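Local coordinates for Galactose/lactose metabolism regulatory protein GAL80 (Kluyveromyces lactis, PDB 3E1K), which represses lactose/galactose metabolic genes by binding the acidic activation domain of the transcriptional activator Gal4p and apparently blocking activation when no inducing sugar is present, at the interface of chains A and B. Coordinates in Å, arbitrary orientation; residue numbers count along the deposited sequence, not the author numbering. Chains: chain A/B, Galactose/lactose metabolism regulatory protein GAL80.

Contact 1: the interface of chains A and B. Residues chain A 188, 238, 262, 281, 285; chain B 175, 298-300.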
loop_
_atom_site.group_PDB
_atom_site.type_symbol
_atom_site.label_atom_id
_atom_site.label_comp_id
_atom_site.label_asym_id
_atom_site.label_seq_id
_atom_site.Cartn_x
_atom_site.Cartn_y
_atom_site.Cartn_z
ATOM N N TYR A 188 8.854 7.625 -16.745
ATOM C CA TYR A 188 9.075 8.973 -17.231
ATOM C C TYR A 188 9.986 8.611 -18.375
ATOM O O TYR A 188 10.595 9.478 -18.945
ATOM C CB TYR A 188 9.879 9.790 -16.221
ATOM C CG TYR A 188 8.868 10.631 -15.506
ATOM C CD1 TYR A 188 8.214 10.184 -14.321
ATOM C CD2 TYR A 188 8.424 11.784 -16.089
ATOM C CE1 TYR A 188 7.240 11.013 -13.686
ATOM C CE2 TYR A 188 7.408 12.553 -15.506
ATOM C CZ TYR A 188 6.824 12.180 -14.304
ATOM O OH TYR A 188 5.912 12.998 -13.703
ATOM N N ILE A 238 1.939 11.468 -15.988
ATOM C CA ILE A 238 3.091 11.381 -16.876
ATOM C C ILE A 238 2.310 11.277 -18.171
ATOM O O ILE A 238 1.899 10.188 -18.616
ATOM C CB ILE A 238 3.871 10.041 -16.742
ATOM C CG1 ILE A 238 4.643 9.904 -15.452
ATOM C CG2 ILE A 238 4.719 9.656 -17.989
ATOM C CD1 ILE A 238 4.917 8.476 -15.141
ATOM N N HIS A 262 0.125 5.141 -12.946
ATOM C CA HIS A 262 -0.015 4.569 -11.606
ATOM C C HIS A 262 -1.478 4.253 -11.306
ATOM O O HIS A 262 -2.443 4.850 -11.761
ATOM C CB HIS A 262 0.486 5.577 -10.519
ATOM C CG HIS A 262 0.508 5.028 -9.123
ATOM N ND1 HIS A 262 1.646 5.017 -8.352
ATOM C CD2 HIS A 262 -0.464 4.453 -8.365
ATOM C CE1 HIS A 262 1.391 4.440 -7.190
ATOM N NE2 HIS A 262 0.116 4.094 -7.168
ATOM N N LYS A 281 3.352 1.261 -9.328
ATOM C CA LYS A 281 4.025 2.306 -10.107
ATOM C C LYS A 281 4.093 1.904 -11.606
ATOM O O LYS A 281 4.130 0.714 -11.937
ATOM C CB LYS A 281 5.408 2.563 -9.514
ATOM C CG LYS A 281 5.748 4.001 -9.512
ATOM C CD LYS A 281 7.168 4.259 -10.042
ATOM C CE LYS A 281 7.316 5.604 -10.718
ATOM N NZ LYS A 281 6.312 5.760 -11.845
ATOM N N PRO A 285 11.554 6.967 -13.194
ATOM C CA PRO A 285 12.483 6.222 -12.373
ATOM C C PRO A 285 11.902 5.195 -11.426
ATOM O O PRO A 285 10.736 5.244 -10.981
ATOM C CB PRO A 285 13.199 7.297 -11.566
ATOM C CG PRO A 285 12.239 8.421 -11.537
ATOM C CD PRO A 285 11.561 8.405 -12.878
ATOM N N ASN B 175 5.769 11.058 -7.242
ATOM C CA ASN B 175 5.045 10.154 -8.132
ATOM C C ASN B 175 4.126 9.445 -7.163
ATOM O O ASN B 175 3.042 9.941 -6.896
ATOM C CB ASN B 175 6.032 9.172 -8.770
ATOM C CG ASN B 175 5.375 8.152 -9.696
ATOM O OD1 ASN B 175 5.370 6.977 -9.358
ATOM N ND2 ASN B 175 4.797 8.598 -10.816
ATOM N N HIS B 298 7.943 8.226 -3.701
ATOM C CA HIS B 298 8.665 8.033 -4.922
ATOM C C HIS B 298 8.753 9.366 -5.661
ATOM O O HIS B 298 7.811 9.822 -6.187
ATOM C CB HIS B 298 7.897 6.957 -5.669
ATOM C CG HIS B 298 8.598 6.414 -6.842
ATOM N ND1 HIS B 298 9.960 6.391 -6.942
ATOM C CD2 HIS B 298 8.127 5.910 -7.991
ATOM C CE1 HIS B 298 10.302 5.912 -8.115
ATOM N NE2 HIS B 298 9.207 5.600 -8.768
ATOM N N GLY B 299 9.895 10.011 -5.641
ATOM C CA GLY B 299 10.041 11.304 -6.294
ATOM C C GLY B 299 10.402 11.078 -7.760
ATOM O O GLY B 299 10.443 9.950 -8.230
ATOM N N THR B 300 10.720 12.163 -8.438
ATOM C CA THR B 300 11.126 11.976 -9.796
ATOM C C THR B 300 12.638 11.793 -9.819
ATOM O O THR B 300 13.128 10.821 -10.378
ATOM C CB THR B 300 10.650 13.166 -10.662
ATOM O OG1 THR B 300 9.224 13.285 -10.511
ATOM C CG2 THR B 300 11.013 12.992 -12.125
#
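In the deposited two-chain assembly, this patch lies at one side of a two-fold sheet-to-sheet interface between the C-terminal domains of two Gal80 chains, whose N-terminal domain belongs to the NAD-binding Rossmann family of Gfo/Idh/MocA oxidoreductases. Polar bonds cross it. B:His298 is placed with CG anti to its backbone N (chi1 -169°), and its ring nitrogen NE2 donates to the backbone carbonyl O of A:Pro285 at 2.7 Å. The acceptor lies close to the imidazole plane, but the donor stands above the carbonyl plane and the bond is bent, 123° at the hydrogen; A:Pro285 is also poorly ordered, so the fine geometry deserves little weight. Another bond joins the side-chain amine nitrogen NZ of A:Lys281 to the amide oxygen OD1 of B:Asn175, 2.9 Å apart. B:Asn175 CG is likewise anti to its backbone N, and the lysine chain, bent at chi2 and chi4 (-56°), crosses it obliquely.

The A:Lys281 chain also crosses the edge of the B:His298 ring at about a right angle, where the modelled carbon separations are too short to interpret. A:Lys281 NZ is 4.2 Å from B:His298 NE2; if charged, the lysine might disfavour a protonated imidazole. An alanine in place of B:His298 removes the donor to the A:Pro285 carbonyl, which would probably loosen this side of the patch. Farther along, B:Thr300 buries 60 Å² against chain A, with A:Tyr188 nearby.

Contact 2: the interface of chains A and B. Residues chain A 176, 266-268, 273, 275-277; chain B 233, 235, 237, 262, 264, 279.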
loop_
_atom_site.group_PDB
_atom_site.type_symbol
_atom_site.label_atom_id
_atom_site.label_comp_id
_atom_site.label_asym_id
_atom_site.label_seq_id
_atom_site.Cartn_x
_atom_site.Cartn_y
_atom_site.Cartn_z
ATOM N N SER A 176 -3.079 -9.262 7.099
ATOM C CA SER A 176 -2.931 -8.235 6.061
ATOM C C SER A 176 -2.012 -8.598 4.895
ATOM O O SER A 176 -1.093 -9.420 5.021
ATOM C CB SER A 176 -2.281 -6.926 6.573
ATOM O OG SER A 176 -1.580 -6.337 5.495
ATOM N N GLN A 266 -7.316 -1.374 -3.490
ATOM C CA GLN A 266 -7.434 -2.047 -2.193
ATOM C C GLN A 266 -8.661 -2.889 -2.420
ATOM O O GLN A 266 -9.476 -2.556 -3.287
ATOM C CB GLN A 266 -7.506 -1.109 -0.973
ATOM C CG GLN A 266 -8.741 -0.269 -0.682
ATOM C CD GLN A 266 -8.327 1.093 -0.217
ATOM O OE1 GLN A 266 -7.133 1.323 -0.133
ATOM N NE2 GLN A 266 -9.294 1.949 0.094
ATOM N N GLY A 267 -8.798 -3.959 -1.638
ATOM C CA GLY A 267 -9.980 -4.812 -1.786
ATOM C C GLY A 267 -10.022 -5.754 -0.598
ATOM O O GLY A 267 -9.008 -5.876 0.096
ATOM N N ILE A 268 -11.163 -6.366 -0.305
ATOM C CA ILE A 268 -11.194 -7.316 0.808
ATOM C C ILE A 268 -11.422 -8.690 0.290
ATOM O O ILE A 268 -12.412 -9.019 -0.358
ATOM C CB ILE A 268 -12.172 -7.013 1.939
ATOM C CG1 ILE A 268 -11.641 -5.863 2.776
ATOM C CG2 ILE A 268 -12.256 -8.106 2.943
ATOM C CD1 ILE A 268 -12.365 -5.789 4.137
ATOM N N LYS A 273 -11.818 -12.038 4.868
ATOM C CA LYS A 273 -12.074 -10.638 4.858
ATOM C C LYS A 273 -10.735 -10.059 5.019
ATOM O O LYS A 273 -10.572 -8.967 5.477
ATOM C CB LYS A 273 -12.957 -10.305 5.993
ATOM C CG LYS A 273 -14.320 -10.806 5.743
ATOM C CD LYS A 273 -14.670 -10.707 4.284
ATOM C CE LYS A 273 -15.941 -11.469 3.969
ATOM N NZ LYS A 273 -16.096 -12.705 4.739
ATOM N N PRO A 275 -7.711 -8.134 4.322
ATOM C CA PRO A 275 -7.558 -6.867 3.592
ATOM C C PRO A 275 -6.341 -6.749 2.661
ATOM O O PRO A 275 -5.214 -7.136 2.999
ATOM C CB PRO A 275 -7.364 -5.814 4.692
ATOM C CG PRO A 275 -7.445 -6.494 6.012
ATOM C CD PRO A 275 -7.529 -7.962 5.782
ATOM N N VAL A 276 -6.525 -6.062 1.547
ATOM C CA VAL A 276 -5.370 -5.854 0.715
ATOM C C VAL A 276 -5.030 -4.522 0.141
ATOM O O VAL A 276 -5.820 -3.872 -0.553
ATOM C CB VAL A 276 -5.186 -6.865 -0.374
ATOM C CG1 VAL A 276 -3.716 -6.889 -0.662
ATOM C CG2 VAL A 276 -5.860 -8.233 -0.014
ATOM N N SER A 277 -3.821 -4.115 0.454
ATOM C CA SER A 277 -3.218 -2.880 0.014
ATOM C C SER A 277 -2.251 -3.119 -1.148
ATOM O O SER A 277 -1.372 -3.976 -1.058
ATOM C CB SER A 277 -2.298 -2.428 1.122
ATOM O OG SER A 277 -0.980 -2.398 0.610
ATOM N N MET B 233 -11.658 1.522 3.829
ATOM C CA MET B 233 -12.314 0.279 4.161
ATOM C C MET B 233 -11.929 -0.239 5.549
ATOM O O MET B 233 -10.756 -0.625 5.713
ATOM C CB MET B 233 -11.875 -0.732 3.109
ATOM C CG MET B 233 -12.394 -0.591 1.697
ATOM S SD MET B 233 -11.726 -1.807 0.484
ATOM C CE MET B 233 -13.106 -1.969 -0.742
ATOM N N SER B 235 -11.790 -2.928 8.754
ATOM C CA SER B 235 -11.949 -4.289 9.225
ATOM C C SER B 235 -12.108 -4.545 10.699
ATOM O O SER B 235 -11.610 -3.802 11.495
ATOM C CB SER B 235 -10.773 -5.084 8.757
ATOM O OG SER B 235 -10.958 -5.424 7.423
ATOM N N ASN B 237 -11.739 -8.125 12.331
ATOM C CA ASN B 237 -11.494 -9.564 12.332
ATOM C C ASN B 237 -10.882 -10.132 13.620
ATOM O O ASN B 237 -10.755 -11.351 13.770
ATOM C CB ASN B 237 -10.622 -9.890 11.139
ATOM C CG ASN B 237 -11.121 -9.221 9.900
ATOM O OD1 ASN B 237 -12.270 -8.766 9.885
ATOM N ND2 ASN B 237 -10.282 -9.164 8.845
ATOM N N HIS B 262 -7.885 -3.263 11.564
ATOM C CA HIS B 262 -7.148 -2.869 10.363
ATOM C C HIS B 262 -7.994 -1.982 9.465
ATOM O O HIS B 262 -9.187 -2.216 9.268
ATOM C CB HIS B 262 -6.789 -4.107 9.498
ATOM C CG HIS B 262 -5.974 -3.817 8.263
ATOM N ND1 HIS B 262 -4.736 -4.399 8.055
ATOM C CD2 HIS B 262 -6.203 -3.029 7.186
ATOM C CE1 HIS B 262 -4.240 -3.990 6.905
ATOM N NE2 HIS B 262 -5.106 -3.150 6.362
ATOM N N LEU B 264 -7.842 -0.001 5.524
ATOM C CA LEU B 264 -7.151 0.321 4.266
ATOM C C LEU B 264 -7.698 1.646 3.827
ATOM O O LEU B 264 -8.882 1.950 4.012
ATOM C CB LEU B 264 -7.530 -0.521 3.048
ATOM C CG LEU B 264 -7.162 -1.966 2.852
ATOM C CD1 LEU B 264 -8.503 -2.645 2.741
ATOM C CD2 LEU B 264 -6.398 -1.987 1.533
ATOM N N SER B 279 -1.602 1.012 4.189
ATOM C CA SER B 279 -2.170 -0.085 4.982
ATOM C C SER B 279 -1.733 0.028 6.444
ATOM O O SER B 279 -0.561 0.001 6.787
ATOM C CB SER B 279 -1.807 -1.480 4.436
ATOM O OG SER B 279 -1.936 -2.504 5.504
#
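B:Leu264, with 69 Å² buried, forms the apolar centre of this sheet-to-sheet packing between the C-terminal domains of two Gal80 chains in the deposited assembly. Its chi1 of -71° places CG anti to the carbonyl carbon, and chi2 (120°) then sends CD1 toward A:Pro275, 3.9 Å from its CB, and CD2 over the chain A backbone at A:Val276 and A:Ser277. A:Gln266 slides past the leucine in the opposite direction. Its CG occupies the crowded position between backbone N and carbonyl carbon (chi1 72°), 3.7 Å from B:Leu264 CD2, and the bend at chi2 brings the amide CD and OE1 alongside B:Leu264 CB.

Around this centre, A:Gln266 CG also meets the thioether SD of B:Met233 tip to tip at 3.6 Å, although the methionine is poorly ordered. A:Pro275 points its CG at the middle of one face of the B:His262 imidazole, 3.8 Å from the ring centroid, a CH-pi contact. The same ring, itself poorly ordered, is touched through CE1 by A:Ser176 CB at 3.5 Å.

Polar side chains border the patch. The methylenes of A:Ser277 and B:Ser279 face each other, CB to CB at 3.5 Å, and the hydroxyl OG of B:Ser235 approaches A:Ile268 CD1 at 3.6 Å; all four are poorly ordered. At the outer limit, the amide ND2 of B:Asn237 donates a weak hydrogen bond, 3.4 Å long, to the backbone O of the poorly ordered A:Lys273.

Contact 3: the interface of chains A and B. Residues chain A 230-233, 264, 266, 448-449; chain B 230-233, 266, 447-449.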
loop_
_atom_site.group_PDB
_atom_site.type_symbol
_atom_site.label_atom_id
_atom_site.label_comp_id
_atom_site.label_asym_id
_atom_site.label_seq_id
_atom_site.Cartn_x
_atom_site.Cartn_y
_atom_site.Cartn_z
ATOM N N ILE A 230 -13.919 -4.390 -3.790
ATOM C CA ILE A 230 -12.617 -3.787 -4.049
ATOM C C ILE A 230 -12.752 -2.310 -4.403
ATOM O O ILE A 230 -13.786 -1.769 -4.773
ATOM C CB ILE A 230 -11.891 -4.537 -5.182
ATOM C CG1 ILE A 230 -12.702 -4.460 -6.478
ATOM C CG2 ILE A 230 -11.642 -5.985 -4.789
ATOM C CD1 ILE A 230 -11.965 -4.982 -7.691
ATOM N N ASN A 231 -11.595 -1.549 -4.299
ATOM C CA ASN A 231 -11.631 -0.185 -4.820
ATOM C C ASN A 231 -10.404 0.162 -5.680
ATOM O O ASN A 231 -9.283 -0.282 -5.416
ATOM C CB ASN A 231 -11.782 0.830 -3.715
ATOM C CG ASN A 231 -11.623 2.244 -4.197
ATOM O OD1 ASN A 231 -12.623 2.902 -4.461
ATOM N ND2 ASN A 231 -10.388 2.714 -4.262
ATOM N N ALA A 232 -10.606 0.961 -6.706
ATOM C CA ALA A 232 -9.501 1.319 -7.553
ATOM C C ALA A 232 -9.543 2.765 -8.066
ATOM O O ALA A 232 -10.610 3.371 -8.212
ATOM C CB ALA A 232 -9.362 0.222 -8.640
ATOM N N MET A 233 -8.342 3.319 -8.199
ATOM C CA MET A 233 -8.114 4.684 -8.614
ATOM C C MET A 233 -6.988 4.754 -9.654
ATOM O O MET A 233 -5.879 4.265 -9.429
ATOM C CB MET A 233 -7.736 5.463 -7.352
ATOM C CG MET A 233 -8.872 5.685 -6.414
ATOM S SD MET A 233 -8.272 6.729 -5.093
ATOM C CE MET A 233 -9.862 6.750 -4.116
ATOM N N LEU A 264 -3.861 2.717 -7.939
ATOM C CA LEU A 264 -4.006 2.355 -6.542
ATOM C C LEU A 264 -5.263 1.511 -6.453
ATOM O O LEU A 264 -6.328 1.872 -6.949
ATOM C CB LEU A 264 -4.422 3.574 -5.736
ATOM C CG LEU A 264 -3.364 4.590 -5.313
ATOM C CD1 LEU A 264 -4.231 5.812 -5.014
ATOM C CD2 LEU A 264 -2.535 4.006 -4.125
ATOM N N GLN A 266 -7.316 -1.374 -3.490
ATOM C CA GLN A 266 -7.434 -2.047 -2.193
ATOM C C GLN A 266 -8.661 -2.889 -2.420
ATOM O O GLN A 266 -9.476 -2.556 -3.287
ATOM C CB GLN A 266 -7.506 -1.109 -0.973
ATOM C CG GLN A 266 -8.741 -0.269 -0.682
ATOM C CD GLN A 266 -8.327 1.093 -0.217
ATOM O OE1 GLN A 266 -7.133 1.323 -0.133
ATOM N NE2 GLN A 266 -9.294 1.949 0.094
ATOM N N LYS A 448 -16.339 4.391 -6.774
ATOM C CA LYS A 448 -17.065 3.557 -5.816
ATOM C C LYS A 448 -16.387 2.179 -5.519
ATOM O O LYS A 448 -15.595 1.655 -6.318
ATOM C CB LYS A 448 -18.308 3.217 -6.632
ATOM C CG LYS A 448 -19.652 3.719 -6.217
ATOM C CD LYS A 448 -20.716 2.728 -6.553
ATOM C CE LYS A 448 -21.792 3.175 -7.500
ATOM N NZ LYS A 448 -22.631 2.110 -8.109
ATOM N N THR A 449 -16.766 1.533 -4.412
ATOM C CA THR A 449 -16.230 0.220 -4.110
ATOM C C THR A 449 -17.280 -0.849 -4.434
ATOM O O THR A 449 -18.342 -0.933 -3.791
ATOM C CB THR A 449 -15.778 0.172 -2.637
ATOM O OG1 THR A 449 -14.392 0.512 -2.542
ATOM C CG2 THR A 449 -15.967 -1.239 -2.033
ATOM N N ILE B 230 -10.628 10.288 -1.867
ATOM C CA ILE B 230 -10.038 9.187 -1.123
ATOM C C ILE B 230 -10.982 8.010 -0.907
ATOM O O ILE B 230 -12.202 8.112 -1.014
ATOM C CB ILE B 230 -9.663 9.673 0.335
ATOM C CG1 ILE B 230 -10.929 10.010 1.112
ATOM C CG2 ILE B 230 -8.783 10.944 0.424
ATOM C CD1 ILE B 230 -11.135 9.171 2.355
ATOM N N ASN B 231 -10.433 6.860 -0.540
ATOM C CA ASN B 231 -11.291 5.715 -0.287
ATOM C C ASN B 231 -10.824 4.960 0.941
ATOM O O ASN B 231 -9.632 4.847 1.175
ATOM C CB ASN B 231 -11.338 4.715 -1.442
ATOM C CG ASN B 231 -12.126 3.506 -1.070
ATOM O OD1 ASN B 231 -13.358 3.522 -1.078
ATOM N ND2 ASN B 231 -11.431 2.468 -0.611
ATOM N N ALA B 232 -11.758 4.437 1.719
ATOM C CA ALA B 232 -11.412 3.707 2.914
ATOM C C ALA B 232 -12.296 2.492 3.200
ATOM O O ALA B 232 -13.492 2.426 2.840
ATOM C CB ALA B 232 -11.312 4.673 4.077
ATOM N N MET B 233 -11.658 1.522 3.829
ATOM C CA MET B 233 -12.314 0.279 4.161
ATOM C C MET B 233 -11.929 -0.239 5.549
ATOM O O MET B 233 -10.756 -0.625 5.713
ATOM C CB MET B 233 -11.875 -0.732 3.109
ATOM C CG MET B 233 -12.394 -0.591 1.697
ATOM S SD MET B 233 -11.726 -1.807 0.484
ATOM C CE MET B 233 -13.106 -1.969 -0.742
ATOM N N GLN B 266 -6.812 4.716 0.501
ATOM C CA GLN B 266 -6.109 5.162 -0.701
ATOM C C GLN B 266 -6.813 6.454 -1.078
ATOM O O GLN B 266 -8.011 6.671 -0.828
ATOM C CB GLN B 266 -6.178 4.116 -1.816
ATOM C CG GLN B 266 -7.513 3.589 -2.234
ATOM C CD GLN B 266 -7.247 2.494 -3.230
ATOM O OE1 GLN B 266 -7.957 2.462 -4.256
ATOM N NE2 GLN B 266 -6.347 1.542 -2.938
ATOM N N GLU B 447 -19.159 2.782 1.152
ATOM C CA GLU B 447 -18.505 1.912 0.178
ATOM C C GLU B 447 -18.346 2.716 -1.120
ATOM O O GLU B 447 -18.655 2.229 -2.218
ATOM C CB GLU B 447 -19.437 0.714 -0.072
ATOM C CG GLU B 447 -18.740 -0.639 -0.196
ATOM C CD GLU B 447 -18.865 -1.452 1.076
ATOM O OE1 GLU B 447 -19.900 -2.185 1.135
ATOM O OE2 GLU B 447 -18.006 -1.291 1.942
ATOM N N LYS B 448 -17.830 3.946 -0.963
ATOM C CA LYS B 448 -17.676 4.967 -2.029
ATOM C C LYS B 448 -16.495 5.948 -1.853
ATOM O O LYS B 448 -16.190 6.326 -0.756
ATOM C CB LYS B 448 -18.892 5.854 -1.749
ATOM C CG LYS B 448 -19.802 6.144 -2.942
ATOM C CD LYS B 448 -20.405 7.561 -2.818
ATOM C CE LYS B 448 -21.928 7.577 -2.666
ATOM N NZ LYS B 448 -22.539 8.208 -1.379
ATOM N N THR B 449 -15.934 6.347 -2.997
ATOM C CA THR B 449 -14.772 7.245 -3.007
ATOM C C THR B 449 -15.244 8.694 -3.020
ATOM O O THR B 449 -15.758 9.152 -4.040
ATOM C CB THR B 449 -13.905 6.886 -4.207
ATOM O OG1 THR B 449 -12.930 5.893 -3.843
ATOM C CG2 THR B 449 -13.141 8.077 -4.661
#
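Side-chain amides supply hydrogen bonds across the axis. A:Asn231 ND2 donates, within its own amide plane, to the carbonyl OE1 of B:Gln266; the modelled separation is too short to interpret at 3.0 Å resolution. The other end of the same amide, OD1, accepts from the hydroxyl OG1 of B:Thr449 at 3.1 Å. In the reciprocal direction, A:Gln266 NE2 reaches the backbone O of B:Asn231 at 3.1 Å, but from 77° above the carbonyl plane, far from ideal, and the amide's modelled placement is uncertain. The glutamines differ in shape: B:Gln266 is extended beyond CG, whereas its bent counterpart breaks the exact symmetry.

Stacking occurs where the two Asn231 side chains, both poorly ordered, meet tip to tip, their amide planes 2° apart and their CG atoms separated by 3.4 Å.

Among the apolar contacts, A:Met233 extends its methyl CE toward B:Thr449 CG2, 3.6 Å away, and B:Asn231 CB, 3.7 Å away. A:Leu264 CB packs against B:Gln266 CD.

The main chain contributes A:Thr449 N, which donates to the O of the poorly ordered B:Glu447 at 3.0 Å. An antiparallel bridge pairs the two poorly ordered Lys448 residues in the loop after helix 427-446, beside the facing strands 230-235 and 262-269, close to the two-fold axis.

Contacts 2 and 3 are neighbours, their C-alpha centres about 11 Å apart, and they share A:Gln266 and B:Met233; contact 1 lies farther off, about 25 Å from contact 2 and 21 Å from contact 3. Strand 262-269 of chain A enters all three, and strand 275-281 of the same chain joins contact 1 to contact 2. Contact 3 includes matching residues from both chains, as expected near the two-fold axis, while contacts 1 and 2 recur with the chains exchanged. Such a continuous sheet-to-sheet surface is consistent with a Gal80 dimer, although the coordinates alone do not establish its state in solution.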